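Local coordinates for protein pyruvate kinase 1 (Trypanosoma brucei brucei, PDB 4KCU) that catalyses the last step of glycolysis, transferring the phosphoryl group of phosphoenolpyruvate to ADP to give pyruvate and ATP, at residues 23-28 and 327-332; 297-302 and 314-319; 239-244 and 260-265; 422-427 and 443-448. One frame throughout, in Å; residues are numbered along the deposited sequence.

Interaction 1: 23-28 and 327-332. With MLT (D-malate), chain E.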
loop_
_atom_site.group_PDB
_atom_site.type_symbol
_atom_site.label_atom_id
_atom_site.label_comp_id
_atom_site.label_asym_id
_atom_site.label_seq_id
_atom_site.Cartn_x
_atom_site.Cartn_y
_atom_site.Cartn_z
ATOM N N ARG A 23 -29.365 8.175 -1.120
ATOM C CA ARG A 23 -30.784 8.274 -0.899
ATOM C C ARG A 23 -31.122 9.605 -0.227
ATOM O O ARG A 23 -30.310 10.148 0.534
ATOM C CB ARG A 23 -31.242 7.106 -0.045
ATOM C CG ARG A 23 -31.001 5.756 -0.697
ATOM C CD ARG A 23 -32.045 5.461 -1.753
ATOM N NE ARG A 23 -31.716 4.243 -2.493
ATOM C CZ ARG A 23 -31.105 4.201 -3.675
ATOM N NH1 ARG A 23 -30.613 5.303 -4.223
ATOM N NH2 ARG A 23 -30.887 3.030 -4.264
ATOM N N ILE A 24 -32.283 10.157 -0.585
ATOM C CA ILE A 24 -32.716 11.498 -0.172
ATOM C C ILE A 24 -33.923 11.477 0.764
ATOM O O ILE A 24 -34.986 10.905 0.445
ATOM C CB ILE A 24 -33.046 12.347 -1.402
ATOM C CG1 ILE A 24 -31.783 12.476 -2.270
ATOM C CG2 ILE A 24 -33.521 13.734 -0.979
ATOM C CD1 ILE A 24 -32.035 12.846 -3.713
ATOM N N VAL A 25 -33.760 12.090 1.929
ATOM C CA VAL A 25 -34.832 12.234 2.885
ATOM C C VAL A 25 -35.372 13.670 2.766
ATOM O O VAL A 25 -34.598 14.642 2.838
ATOM C CB VAL A 25 -34.314 12.002 4.344
ATOM C CG1 VAL A 25 -35.437 12.162 5.363
ATOM C CG2 VAL A 25 -33.664 10.643 4.477
ATOM N N CYS A 26 -36.693 13.803 2.642
ATOM C CA CYS A 26 -37.334 15.124 2.541
ATOM C C CYS A 26 -38.288 15.364 3.693
ATOM O O CYS A 26 -39.119 14.525 3.993
ATOM C CB CYS A 26 -38.130 15.232 1.239
ATOM S SG CYS A 26 -37.111 14.991 -0.229
ATOM N N THR A 27 -38.224 16.546 4.274
ATOM C CA THR A 27 -39.174 16.929 5.303
ATOM C C THR A 27 -40.428 17.474 4.656
ATOM O O THR A 27 -40.359 18.330 3.763
ATOM C CB THR A 27 -38.572 17.979 6.239
ATOM O OG1 THR A 27 -37.337 17.481 6.767
ATOM C CG2 THR A 27 -39.551 18.332 7.400
ATOM N N ILE A 28 -41.573 16.947 5.079
ATOM C CA ILE A 28 -42.874 17.406 4.566
ATOM C C ILE A 28 -43.418 18.579 5.375
ATOM O O ILE A 28 -43.288 18.602 6.590
ATOM C CB ILE A 28 -43.901 16.266 4.532
ATOM C CG1 ILE A 28 -43.251 15.000 3.960
ATOM C CG2 ILE A 28 -45.073 16.666 3.645
ATOM C CD1 ILE A 28 -42.620 15.210 2.587
ATOM N N CYS A 327 -27.376 8.717 3.134
ATOM C CA CYS A 327 -28.494 9.576 2.811
ATOM C C CYS A 327 -28.115 10.996 3.020
ATOM O O CYS A 327 -27.366 11.322 3.946
ATOM C CB CYS A 327 -29.661 9.313 3.747
ATOM S SG CYS A 327 -30.329 7.657 3.643
ATOM N N VAL A 328 -28.796 11.864 2.302
ATOM C CA VAL A 328 -28.714 13.267 2.575
ATOM C C VAL A 328 -30.108 13.816 2.751
ATOM O O VAL A 328 -31.057 13.270 2.226
ATOM C CB VAL A 328 -27.953 14.006 1.449
ATOM C CG1 VAL A 328 -26.472 13.762 1.612
ATOM C CG2 VAL A 328 -28.406 13.517 0.073
ATOM N N MET A 329 -30.234 14.849 3.569
ATOM C CA MET A 329 -31.540 15.287 4.035
ATOM C C MET A 329 -31.877 16.737 3.654
ATOM O O MET A 329 -31.010 17.594 3.568
ATOM C CB MET A 329 -31.678 15.088 5.544
ATOM C CG MET A 329 -33.094 15.315 6.048
ATOM S SD MET A 329 -33.362 14.669 7.712
ATOM C CE MET A 329 -33.253 16.164 8.676
ATOM N N LEU A 330 -33.151 16.989 3.415
ATOM C CA LEU A 330 -33.641 18.351 3.190
ATOM C C LEU A 330 -34.634 18.655 4.284
ATOM O O LEU A 330 -35.409 17.772 4.706
ATOM C CB LEU A 330 -34.328 18.447 1.829
ATOM C CG LEU A 330 -33.386 18.107 0.689
ATOM C CD1 LEU A 330 -34.132 17.709 -0.568
ATOM C CD2 LEU A 330 -32.447 19.278 0.434
ATOM N N SER A 331 -34.620 19.886 4.756
ATOM C CA SER A 331 -35.535 20.288 5.816
ATOM C C SER A 331 -36.456 21.379 5.320
ATOM O O SER A 331 -37.386 21.101 4.554
ATOM C CB SER A 331 -34.757 20.742 7.042
ATOM O OG SER A 331 -34.146 19.603 7.624
ATOM N N GLY A 332 -36.174 22.620 5.704
ATOM C CA GLY A 332 -36.935 23.749 5.191
ATOM C C GLY A 332 -36.985 23.772 3.668
ATOM O O GLY A 332 -37.965 24.245 3.081
HETATM C C1 MLT E . -30.911 19.446 13.379
HETATM O O1 MLT E . -30.700 20.096 14.445
HETATM O O2 MLT E . -30.122 19.375 12.403
HETATM C C2 MLT E . -32.356 18.915 13.176
HETATM O O3 MLT E . -32.695 17.879 14.056
HETATM C C3 MLT E . -32.704 18.567 11.728
HETATM C C4 MLT E . -33.417 19.822 11.187
HETATM O O4 MLT E . -33.341 20.866 11.887
HETATM O O5 MLT E . -34.036 19.715 10.117
#
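The TIM barrel closes here: strand 23-27, the first of the eight, runs parallel to strand 327-330, the last, with R23 beside C327 and C26 beside L330. Their axes come within 4.7 Å and diverge by 23°. The hydrogen bonds run to and fro between the strands: V328 N gives to R23 O, V25 N to V328 O, L330 N to V25 O and T27 N to L330 O.

Inside the barrel, V25 CB lies 3.9 Å from M329 CG, while V25 CG1 reaches the sulfur SD of the same methionine at 4.0 Å; the two side chains cross obliquely. On the outer face, L330 CD1 touches both I24 CG2 and C26 SG, 4.0 Å from either atom. Helix 340-356 covers that face, with V344 against C26 and L330, and M347 against V328 and L330.

At the C-terminal end the chemistry turns polar. T27 keeps OG1 beside its own backbone N (chi1 -55°), and both groups converge on L330 O. The hydroxyl gives a 2.8 Å bond from T27 OG1 to L330 O, in the carbonyl plane and on a lone pair, whereas T27 N approaches the same oxygen from 37° above that plane. T27 OG1 is also bonded to R50. One residue beyond L330, S331 OG donates to O5 of the bound D-malate; the modelled 2.5 Å is unusually short, so the exact distance is doubtful. Backbone hydrogen bonds and apolar contacts on both faces thus close the barrel, and L330 O, accepting two hydrogen bonds, fixes the strand end beside the ligand.

Interaction 2: 297-302 and 314-319. With MLT (D-malate), chain E.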
loop_
_atom_site.group_PDB
_atom_site.type_symbol
_atom_site.label_atom_id
_atom_site.label_comp_id
_atom_site.label_asym_id
_atom_site.label_seq_id
_atom_site.Cartn_x
_atom_site.Cartn_y
_atom_site.Cartn_z
ATOM N N THR A 297 -29.166 18.947 7.099
ATOM C CA THR A 297 -29.466 20.310 7.571
ATOM C C THR A 297 -28.665 21.391 6.877
ATOM O O THR A 297 -27.439 21.397 6.925
ATOM C CB THR A 297 -29.316 20.502 9.109
ATOM O OG1 THR A 297 -30.303 19.710 9.805
ATOM C CG2 THR A 297 -29.515 21.999 9.468
ATOM N N GLN A 298 -29.389 22.326 6.267
ATOM C CA GLN A 298 -28.804 23.436 5.508
ATOM C C GLN A 298 -27.932 22.997 4.340
ATOM O O GLN A 298 -27.101 23.777 3.856
ATOM C CB GLN A 298 -28.039 24.406 6.415
ATOM C CG GLN A 298 -28.917 25.181 7.392
ATOM C CD GLN A 298 -28.121 26.247 8.149
ATOM O OE1 GLN A 298 -26.941 26.063 8.435
ATOM N NE2 GLN A 298 -28.713 27.417 8.311
ATOM N N MET A 299 -28.171 21.795 3.829
ATOM C CA MET A 299 -27.394 21.305 2.679
ATOM C C MET A 299 -27.610 22.095 1.413
ATOM O O MET A 299 -26.666 22.312 0.661
ATOM C CB MET A 299 -27.635 19.827 2.433
ATOM C CG MET A 299 -27.391 18.985 3.692
ATOM S SD MET A 299 -26.933 17.292 3.310
ATOM C CE MET A 299 -25.152 17.443 3.142
ATOM N N LEU A 300 -28.862 22.476 1.145
ATOM C CA LEU A 300 -29.203 23.279 -0.048
ATOM C C LEU A 300 -30.044 24.513 0.359
ATOM O O LEU A 300 -30.992 24.925 -0.355
ATOM C CB LEU A 300 -29.922 22.421 -1.098
ATOM C CG LEU A 300 -29.105 21.265 -1.705
ATOM C CD1 LEU A 300 -29.947 20.407 -2.628
ATOM C CD2 LEU A 300 -27.877 21.771 -2.470
ATOM N N GLU A 301 -29.609 25.154 1.442
ATOM C CA GLU A 301 -30.434 26.068 2.205
ATOM C C GLU A 301 -30.944 27.217 1.356
ATOM O O GLU A 301 -32.126 27.556 1.406
ATOM C CB GLU A 301 -29.642 26.638 3.371
ATOM C CG GLU A 301 -30.452 27.595 4.255
ATOM C CD GLU A 301 -31.413 26.870 5.195
ATOM O OE1 GLU A 301 -31.940 27.524 6.124
ATOM O OE2 GLU A 301 -31.623 25.639 5.035
ATOM N N SER A 302 -30.035 27.871 0.637
ATOM C CA SER A 302 -30.418 29.014 -0.190
ATOM C C SER A 302 -31.518 28.641 -1.199
ATOM O O SER A 302 -32.232 29.512 -1.685
ATOM C CB SER A 302 -29.195 29.596 -0.925
ATOM O OG SER A 302 -28.914 28.850 -2.093
ATOM N N VAL A 314 -23.526 22.929 -3.129
ATOM C CA VAL A 314 -23.239 21.815 -4.030
ATOM C C VAL A 314 -22.069 20.963 -3.477
ATOM O O VAL A 314 -22.167 19.739 -3.338
ATOM C CB VAL A 314 -22.895 22.320 -5.446
ATOM C CG1 VAL A 314 -22.226 21.209 -6.262
ATOM C CG2 VAL A 314 -24.155 22.830 -6.147
ATOM N N SER A 315 -20.998 21.623 -3.091
ATOM C CA SER A 315 -19.886 20.922 -2.540
ATOM C C SER A 315 -20.233 20.243 -1.186
ATOM O O SER A 315 -19.872 19.095 -0.973
ATOM C CB SER A 315 -18.673 21.817 -2.465
ATOM O OG SER A 315 -18.319 22.075 -1.166
ATOM N N ASP A 316 -21.133 20.847 -0.414
ATOM C CA ASP A 316 -21.521 20.246 0.847
ATOM C C ASP A 316 -22.171 18.902 0.603
ATOM O O ASP A 316 -21.839 17.919 1.256
ATOM C CB ASP A 316 -22.494 21.151 1.618
ATOM C CG ASP A 316 -22.919 20.550 2.958
ATOM O OD1 ASP A 316 -22.061 19.974 3.653
ATOM O OD2 ASP A 316 -24.121 20.597 3.299
ATOM N N VAL A 317 -23.175 18.888 -0.277
ATOM C CA VAL A 317 -23.807 17.635 -0.706
ATOM C C VAL A 317 -22.775 16.617 -1.261
ATOM O O VAL A 317 -22.774 15.472 -0.879
ATOM C CB VAL A 317 -24.901 17.883 -1.794
ATOM C CG1 VAL A 317 -25.448 16.547 -2.277
ATOM C CG2 VAL A 317 -26.038 18.753 -1.261
ATOM N N ALA A 318 -21.892 17.054 -2.155
ATOM C CA ALA A 318 -20.996 16.120 -2.792
ATOM C C ALA A 318 -20.089 15.522 -1.755
ATOM O O ALA A 318 -19.806 14.326 -1.771
ATOM C CB ALA A 318 -20.180 16.807 -3.923
ATOM N N ASN A 319 -19.674 16.327 -0.800
ATOM C CA ASN A 319 -18.725 15.830 0.184
ATOM C C ASN A 319 -19.349 14.933 1.239
ATOM O O ASN A 319 -18.651 14.074 1.804
ATOM C CB ASN A 319 -17.897 16.972 0.819
ATOM C CG ASN A 319 -16.842 17.494 -0.126
ATOM O OD1 ASN A 319 -15.994 16.735 -0.587
ATOM N ND2 ASN A 319 -16.986 18.743 -0.548
HETATM C C1 MLT E . -30.911 19.446 13.379
HETATM O O1 MLT E . -30.700 20.096 14.445
HETATM O O2 MLT E . -30.122 19.375 12.403
HETATM C C2 MLT E . -32.356 18.915 13.176
HETATM O O3 MLT E . -32.695 17.879 14.056
HETATM C C3 MLT E . -32.704 18.567 11.728
HETATM C C4 MLT E . -33.417 19.822 11.187
HETATM O O4 MLT E . -33.341 20.866 11.887
HETATM O O5 MLT E . -34.036 19.715 10.117
#
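In the TIM barrel, the loop leaving strand 293-296, the seventh of the eight, folds back on helix 311-322: M299 and L300 pack against D316 and V317 on the helix. No hydrogen bond joins the two segments, so side-chain packing carries the contact.

M299 meets D316 at about a right angle. Its chain bends at the last torsion (chi3 87°), which brings the methyl round to the carboxylate, with M299 CE 3.3 Å from D316 OD2. The same oxygen lies 3.4 Å from M299 CA, so the methionine touches it with both its backbone and its tip. D316 extends CG away from its backbone N (chi1 -180°), which carries the carboxylate out to M299. Each of its oxygens has a partner of its own: OD2 forms a salt bridge with R263, while OD1 is bonded to S315 of the second subunit. Next to this polar patch, V317 CG2 fills the apolar half, 3.7 Å from L300 CD2 and 4.2 Å from M299 CB. M347 of helix 340-356 touches both M299 and L300.

The helix therefore has one side on its own barrel loop and another at the subunit interface, where N319 packs on N319 of the second subunit. At the start of the loop the chain enters the ligand pocket: T297 OG1 donates a 2.6 Å hydrogen bond to O2 of D-malate.

Interaction 3: 239-244 and 260-265. With MG (magnesium ion), chain C; MLT (D-malate), chain E.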
loop_
_atom_site.group_PDB
_atom_site.type_symbol
_atom_site.label_atom_id
_atom_site.label_comp_id
_atom_site.label_asym_id
_atom_site.label_seq_id
_atom_site.Cartn_x
_atom_site.Cartn_y
_atom_site.Cartn_z
ATOM N N LYS A 239 -30.345 10.962 16.482
ATOM C CA LYS A 239 -29.804 12.215 15.999
ATOM C C LYS A 239 -28.728 12.693 16.961
ATOM O O LYS A 239 -28.969 12.773 18.160
ATOM C CB LYS A 239 -30.900 13.251 15.876
ATOM C CG LYS A 239 -32.011 12.821 14.940
ATOM C CD LYS A 239 -33.274 13.639 15.158
ATOM C CE LYS A 239 -33.103 15.076 14.656
ATOM N NZ LYS A 239 -34.321 15.875 14.978
ATOM N N ILE A 240 -27.506 12.874 16.449
ATOM C CA ILE A 240 -26.419 13.427 17.236
ATOM C C ILE A 240 -26.413 14.921 17.060
ATOM O O ILE A 240 -26.210 15.418 15.942
ATOM C CB ILE A 240 -25.067 12.869 16.784
ATOM C CG1 ILE A 240 -25.094 11.336 16.836
ATOM C CG2 ILE A 240 -23.936 13.467 17.620
ATOM C CD1 ILE A 240 -25.316 10.788 18.241
ATOM N N GLU A 241 -26.671 15.624 18.161
ATOM C CA GLU A 241 -27.094 17.026 18.154
ATOM C C GLU A 241 -26.364 17.808 19.242
ATOM O O GLU A 241 -26.557 18.997 19.365
ATOM C CB GLU A 241 -28.611 17.180 18.449
ATOM C CG GLU A 241 -29.543 16.415 17.558
ATOM C CD GLU A 241 -30.857 17.121 17.362
ATOM O OE1 GLU A 241 -30.871 18.176 16.703
ATOM O OE2 GLU A 241 -31.886 16.609 17.841
ATOM N N ASN A 242 -25.643 17.137 20.109
ATOM C CA ASN A 242 -24.888 17.887 21.126
ATOM C C ASN A 242 -23.566 17.246 21.489
ATOM O O ASN A 242 -23.227 16.152 21.007
ATOM C CB ASN A 242 -25.739 18.114 22.383
ATOM C CG ASN A 242 -26.341 16.850 22.879
ATOM O OD1 ASN A 242 -25.691 15.818 22.849
ATOM N ND2 ASN A 242 -27.630 16.872 23.153
ATOM N N HIS A 243 -22.839 17.935 22.358
ATOM C CA HIS A 243 -21.509 17.558 22.812
ATOM C C HIS A 243 -21.469 16.131 23.321
ATOM O O HIS A 243 -20.600 15.333 22.934
ATOM C CB HIS A 243 -21.104 18.541 23.901
ATOM C CG HIS A 243 -19.875 18.155 24.646
ATOM N ND1 HIS A 243 -18.632 18.429 24.185
ATOM C CD2 HIS A 243 -19.712 17.551 25.897
ATOM C CE1 HIS A 243 -17.721 17.991 25.077
ATOM N NE2 HIS A 243 -18.383 17.448 26.121
ATOM N N GLN A 244 -22.463 15.776 24.122
ATOM C CA GLN A 244 -22.504 14.496 24.791
ATOM C C GLN A 244 -22.847 13.343 23.813
ATOM O O GLN A 244 -22.243 12.247 23.863
ATOM C CB GLN A 244 -23.518 14.569 25.928
ATOM C CG GLN A 244 -23.334 13.536 27.001
ATOM C CD GLN A 244 -24.335 13.720 28.143
ATOM O OE1 GLN A 244 -24.861 14.818 28.354
ATOM N NE2 GLN A 244 -24.618 12.644 28.861
ATOM N N MET A 260 -28.261 10.012 12.569
ATOM C CA MET A 260 -28.320 11.244 11.803
ATOM C C MET A 260 -27.334 12.240 12.382
ATOM O O MET A 260 -27.338 12.486 13.578
ATOM C CB MET A 260 -29.713 11.839 11.858
ATOM C CG MET A 260 -29.856 13.070 10.984
ATOM S SD MET A 260 -31.276 14.085 11.388
ATOM C CE MET A 260 -32.620 12.987 10.888
ATOM N N VAL A 261 -26.466 12.794 11.537
ATOM C CA VAL A 261 -25.626 13.903 11.965
ATOM C C VAL A 261 -26.467 15.149 11.837
ATOM O O VAL A 261 -26.719 15.613 10.721
ATOM C CB VAL A 261 -24.380 14.043 11.080
ATOM C CG1 VAL A 261 -23.435 15.122 11.638
ATOM C CG2 VAL A 261 -23.683 12.707 10.988
ATOM N N ALA A 262 -27.052 15.569 12.960
ATOM C CA ALA A 262 -28.061 16.632 12.976
ATOM C C ALA A 262 -27.348 17.973 13.065
ATOM O O ALA A 262 -27.217 18.549 14.166
ATOM C CB ALA A 262 -28.992 16.458 14.183
ATOM N N ARG A 263 -26.848 18.448 11.923
ATOM C CA ARG A 263 -25.883 19.508 11.939
ATOM C C ARG A 263 -26.456 20.834 12.460
ATOM O O ARG A 263 -25.715 21.637 13.027
ATOM C CB ARG A 263 -25.214 19.673 10.590
ATOM C CG ARG A 263 -24.381 18.447 10.196
ATOM C CD ARG A 263 -23.643 18.643 8.873
ATOM N NE ARG A 263 -24.492 19.296 7.886
ATOM C CZ ARG A 263 -24.078 19.667 6.691
ATOM N NH1 ARG A 263 -22.853 19.400 6.324
ATOM N NH2 ARG A 263 -24.895 20.313 5.859
ATOM N N GLY A 264 -27.783 21.007 12.363
ATOM C CA GLY A 264 -28.464 22.226 12.856
ATOM C C GLY A 264 -28.195 22.503 14.341
ATOM O O GLY A 264 -27.448 23.444 14.680
ATOM N N ASP A 265 -28.772 21.687 15.232
ATOM C CA ASP A 265 -28.479 21.828 16.664
ATOM C C ASP A 265 -27.005 21.585 16.999
ATOM O O ASP A 265 -26.405 22.291 17.823
ATOM C CB ASP A 265 -29.393 20.941 17.521
ATOM C CG ASP A 265 -30.809 21.513 17.640
ATOM O OD1 ASP A 265 -31.740 20.950 16.989
ATOM O OD2 ASP A 265 -30.977 22.563 18.331
HETATM MG MG MG C . -32.238 19.350 15.715
HETATM C C1 MLT E . -30.911 19.446 13.379
HETATM O O1 MLT E . -30.700 20.096 14.445
HETATM O O2 MLT E . -30.122 19.375 12.403
HETATM C C2 MLT E . -32.356 18.915 13.176
HETATM O O3 MLT E . -32.695 17.879 14.056
HETATM C C3 MLT E . -32.704 18.567 11.728
HETATM C C4 MLT E . -33.417 19.822 11.187
HETATM O O4 MLT E . -33.341 20.866 11.887
HETATM O O5 MLT E . -34.036 19.715 10.117
HETATM O O HOH W 1 -33.661 20.597 15.184
HETATM O O HOH W 2 -33.481 18.152 17.104
#
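K239 and M260 lie side by side in the tight half of this contact, where the fifth and sixth strands of the TIM barrel run parallel. K239 CG is 3.8 Å from M260 SD, I240 N gives a nearly straight bond to M260 O (165° at the hydrogen), and A262 N returns one to I240 O. E241 CG then presses on A262 CB at 3.4 Å.

Past A262 the packing gives way to a metal site. E241 OE1 and D265 OD1 stand 2.9 Å apart, their carboxylate planes turned 70° from each other, and magnesium binds both. O1 and O3 of D-malate and two waters complete an octahedron, one water lying opposite E241 OE1 and the other opposite malate O1. On this watery side D265 is only partly covered. Both carboxylates have second-shell holders: F213 N bonds E241 OE2 and N179 bonds D265 OD2. K239 NZ is engaged by D84 and S212.

The first turn of helix 263-269 grips the malate carboxylate: G264 N donates to malate O2 at 2.9 Å and D265 N to malate O1 at 2.6 Å. Cation and helix N-terminus probably both polarise that carboxylate. Two acidic side chains this close would be expected to repel, so the magnesium they share probably pays for their pairing, and it ties the loop after strand 235-240 and the first turn of helix 263-269 to the ligand.

Interaction 4: 422-427 and 443-448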
loop_
_atom_site.group_PDB
_atom_site.type_symbol
_atom_site.label_atom_id
_atom_site.label_comp_id
_atom_site.label_asym_id
_atom_site.label_seq_id
_atom_site.Cartn_x
_atom_site.Cartn_y
_atom_site.Cartn_z
ATOM N N VAL A 422 -34.818 -8.583 -2.960
ATOM C CA VAL A 422 -36.123 -9.203 -2.899
ATOM C C VAL A 422 -36.520 -9.552 -1.468
ATOM O O VAL A 422 -35.824 -10.279 -0.770
ATOM C CB VAL A 422 -36.241 -10.402 -3.840
ATOM C CG1 VAL A 422 -37.658 -10.939 -3.816
ATOM C CG2 VAL A 422 -35.879 -9.952 -5.253
ATOM N N THR A 423 -37.567 -8.900 -0.996
ATOM C CA THR A 423 -37.981 -9.058 0.375
ATOM C C THR A 423 -39.440 -9.501 0.479
ATOM O O THR A 423 -40.254 -9.252 -0.432
ATOM C CB THR A 423 -37.766 -7.762 1.183
ATOM O OG1 THR A 423 -38.169 -7.987 2.532
ATOM C CG2 THR A 423 -38.568 -6.648 0.614
ATOM N N THR A 424 -39.763 -10.157 1.595
ATOM C CA THR A 424 -41.085 -10.672 1.819
ATOM C C THR A 424 -41.897 -9.749 2.761
ATOM O O THR A 424 -43.027 -10.085 3.170
ATOM C CB THR A 424 -41.014 -12.097 2.408
ATOM O OG1 THR A 424 -40.166 -12.090 3.565
ATOM C CG2 THR A 424 -40.434 -13.063 1.381
ATOM N N ARG A 425 -41.322 -8.603 3.115
ATOM C CA ARG A 425 -42.007 -7.640 3.957
ATOM C C ARG A 425 -42.020 -6.283 3.309
ATOM O O ARG A 425 -40.969 -5.696 3.019
ATOM C CB ARG A 425 -41.352 -7.535 5.333
ATOM C CG ARG A 425 -41.452 -8.786 6.149
ATOM C CD ARG A 425 -40.777 -8.614 7.507
ATOM N NE ARG A 425 -40.336 -9.927 7.989
ATOM C CZ ARG A 425 -39.608 -10.149 9.089
ATOM N NH1 ARG A 425 -39.214 -9.141 9.862
ATOM N NH2 ARG A 425 -39.260 -11.392 9.403
ATOM N N LEU A 426 -43.201 -5.722 3.193
ATOM C CA LEU A 426 -43.322 -4.375 2.699
ATOM C C LEU A 426 -42.541 -3.378 3.572
ATOM O O LEU A 426 -41.991 -2.406 3.063
ATOM C CB LEU A 426 -44.788 -3.979 2.582
ATOM C CG LEU A 426 -45.513 -4.580 1.373
ATOM C CD1 LEU A 426 -47.022 -4.365 1.513
ATOM C CD2 LEU A 426 -44.991 -3.964 0.066
ATOM N N GLN A 427 -42.529 -3.602 4.878
ATOM C CA GLN A 427 -41.841 -2.695 5.782
ATOM C C GLN A 427 -40.340 -2.723 5.554
ATOM O O GLN A 427 -39.660 -1.696 5.653
ATOM C CB GLN A 427 -42.137 -3.014 7.251
ATOM C CG GLN A 427 -41.453 -2.035 8.185
ATOM C CD GLN A 427 -42.160 -1.914 9.522
ATOM O OE1 GLN A 427 -42.126 -2.841 10.346
ATOM N NE2 GLN A 427 -42.826 -0.784 9.737
ATOM N N TYR A 443 -41.908 -9.520 -2.568
ATOM C CA TYR A 443 -42.433 -10.838 -2.918
ATOM C C TYR A 443 -43.441 -11.228 -1.868
ATOM O O TYR A 443 -43.104 -11.280 -0.689
ATOM C CB TYR A 443 -41.327 -11.886 -2.926
ATOM C CG TYR A 443 -41.831 -13.293 -3.165
ATOM C CD1 TYR A 443 -42.175 -13.720 -4.459
ATOM C CD2 TYR A 443 -42.017 -14.179 -2.103
ATOM C CE1 TYR A 443 -42.670 -14.997 -4.689
ATOM C CE2 TYR A 443 -42.480 -15.461 -2.318
ATOM C CZ TYR A 443 -42.812 -15.868 -3.618
ATOM O OH TYR A 443 -43.344 -17.128 -3.837
ATOM N N ASP A 444 -44.694 -11.380 -2.277
ATOM C CA ASP A 444 -45.787 -11.625 -1.340
ATOM C C ASP A 444 -45.893 -13.119 -1.125
ATOM O O ASP A 444 -46.429 -13.815 -1.982
ATOM C CB ASP A 444 -47.080 -11.115 -1.952
ATOM C CG ASP A 444 -48.246 -11.187 -0.998
ATOM O OD1 ASP A 444 -48.143 -11.880 0.050
ATOM O OD2 ASP A 444 -49.243 -10.476 -1.266
ATOM N N ALA A 445 -45.282 -13.639 -0.053
ATOM C CA ALA A 445 -45.186 -15.098 0.127
ATOM C C ALA A 445 -46.552 -15.739 0.390
ATOM O O ALA A 445 -46.752 -16.931 0.140
ATOM C CB ALA A 445 -44.215 -15.454 1.250
ATOM N N ALA A 446 -47.453 -14.972 0.971
ATOM C CA ALA A 446 -48.744 -15.503 1.353
ATOM C C ALA A 446 -49.539 -15.756 0.080
ATOM O O ALA A 446 -50.204 -16.793 -0.042
ATOM C CB ALA A 446 -49.483 -14.529 2.289
ATOM N N LYS A 447 -49.350 -14.868 -0.905
ATOM C CA LYS A 447 -50.026 -14.938 -2.210
ATOM C C LYS A 447 -49.330 -15.823 -3.233
ATOM O O LYS A 447 -49.990 -16.414 -4.086
ATOM C CB LYS A 447 -50.194 -13.542 -2.819
ATOM C CG LYS A 447 -51.456 -12.837 -2.393
ATOM C CD LYS A 447 -51.734 -11.612 -3.245
ATOM C CE LYS A 447 -52.892 -10.816 -2.655
ATOM N NZ LYS A 447 -52.706 -10.597 -1.189
ATOM N N SER A 448 -48.003 -15.874 -3.202
ATOM C CA SER A 448 -47.252 -16.601 -4.265
ATOM C C SER A 448 -46.580 -17.890 -3.817
ATOM O O SER A 448 -46.103 -18.655 -4.642
ATOM C CB SER A 448 -46.232 -15.699 -4.935
ATOM O OG SER A 448 -46.873 -14.562 -5.445
HETATM O O HOH W 3 -44.626 -12.106 2.343
#
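Y443 N points almost straight at T423 O, a 2.7 Å hydrogen bond with 177° at the hydrogen, where parallel strands 419-423 and 438-442 end in the C-terminal alpha/beta domain. Each strand then leads into a short helix, 426-431 or 445-448, and the two segments draw apart. One more backbone approach follows, from T424 CA to Y443 O at 3.3 Å.

Y443 buries the most surface of any residue in the contact. Its CB lies 3.9 Å from V422 CG1, and its ring receives the T424 methyl at the edge, in the ring plane, with T424 CG2 4.0 Å from Y443 CD2. T424 has OG1 wedged between its backbone N and carbonyl carbon (chi1 53°). That rotation sends CG2 to the tyrosine, and OG1 is bonded to N402. The far end of the ring is held too: Y443 OH is bonded to G449 and K456, and R457 and L460 of helix 455-467 touch the tyrosine.

Both turns are locally braced. T423 OG1 accepts from R425 N in an ST turn, and D444 caps helix 445-448 through weak bonds from A446 N and K447 N to its OD1. The side chain of T424 is about 5 Å from a bound fructose 2,6-bisphosphate, so this pair of strand ends borders what is probably the effector site, as in other pyruvate kinases regulated by sugar bisphosphates. Where the backbones have parted, a water spans them, donating to T424 O at 2.7 Å and accepting from A445 N at 2.9 Å.

Overall arrangement
Interactions 1, 2 and 3 belong to one TIM barrel and meet around the same D-malate. Along the chain, 239-244 with 260-265 comes first, then 297-302 with 314-319, both within the span that interaction 1 closes by joining the first and last strands. Centres of interactions 1 and 2 are 11 Å apart, those of 2 and 3 about 17 Å. M329 touches M260 across the barrel interior, and R263 ties interaction 3 to T297 and D316. Interactions 2 and 3 reach the second subunit, linking pocket and interface. Interaction 4 comes last, in the alpha/beta domain, 36 Å (centres) and about 17 Å (nearest atoms) from interaction 3, so an effector signal would probably have to cross domains.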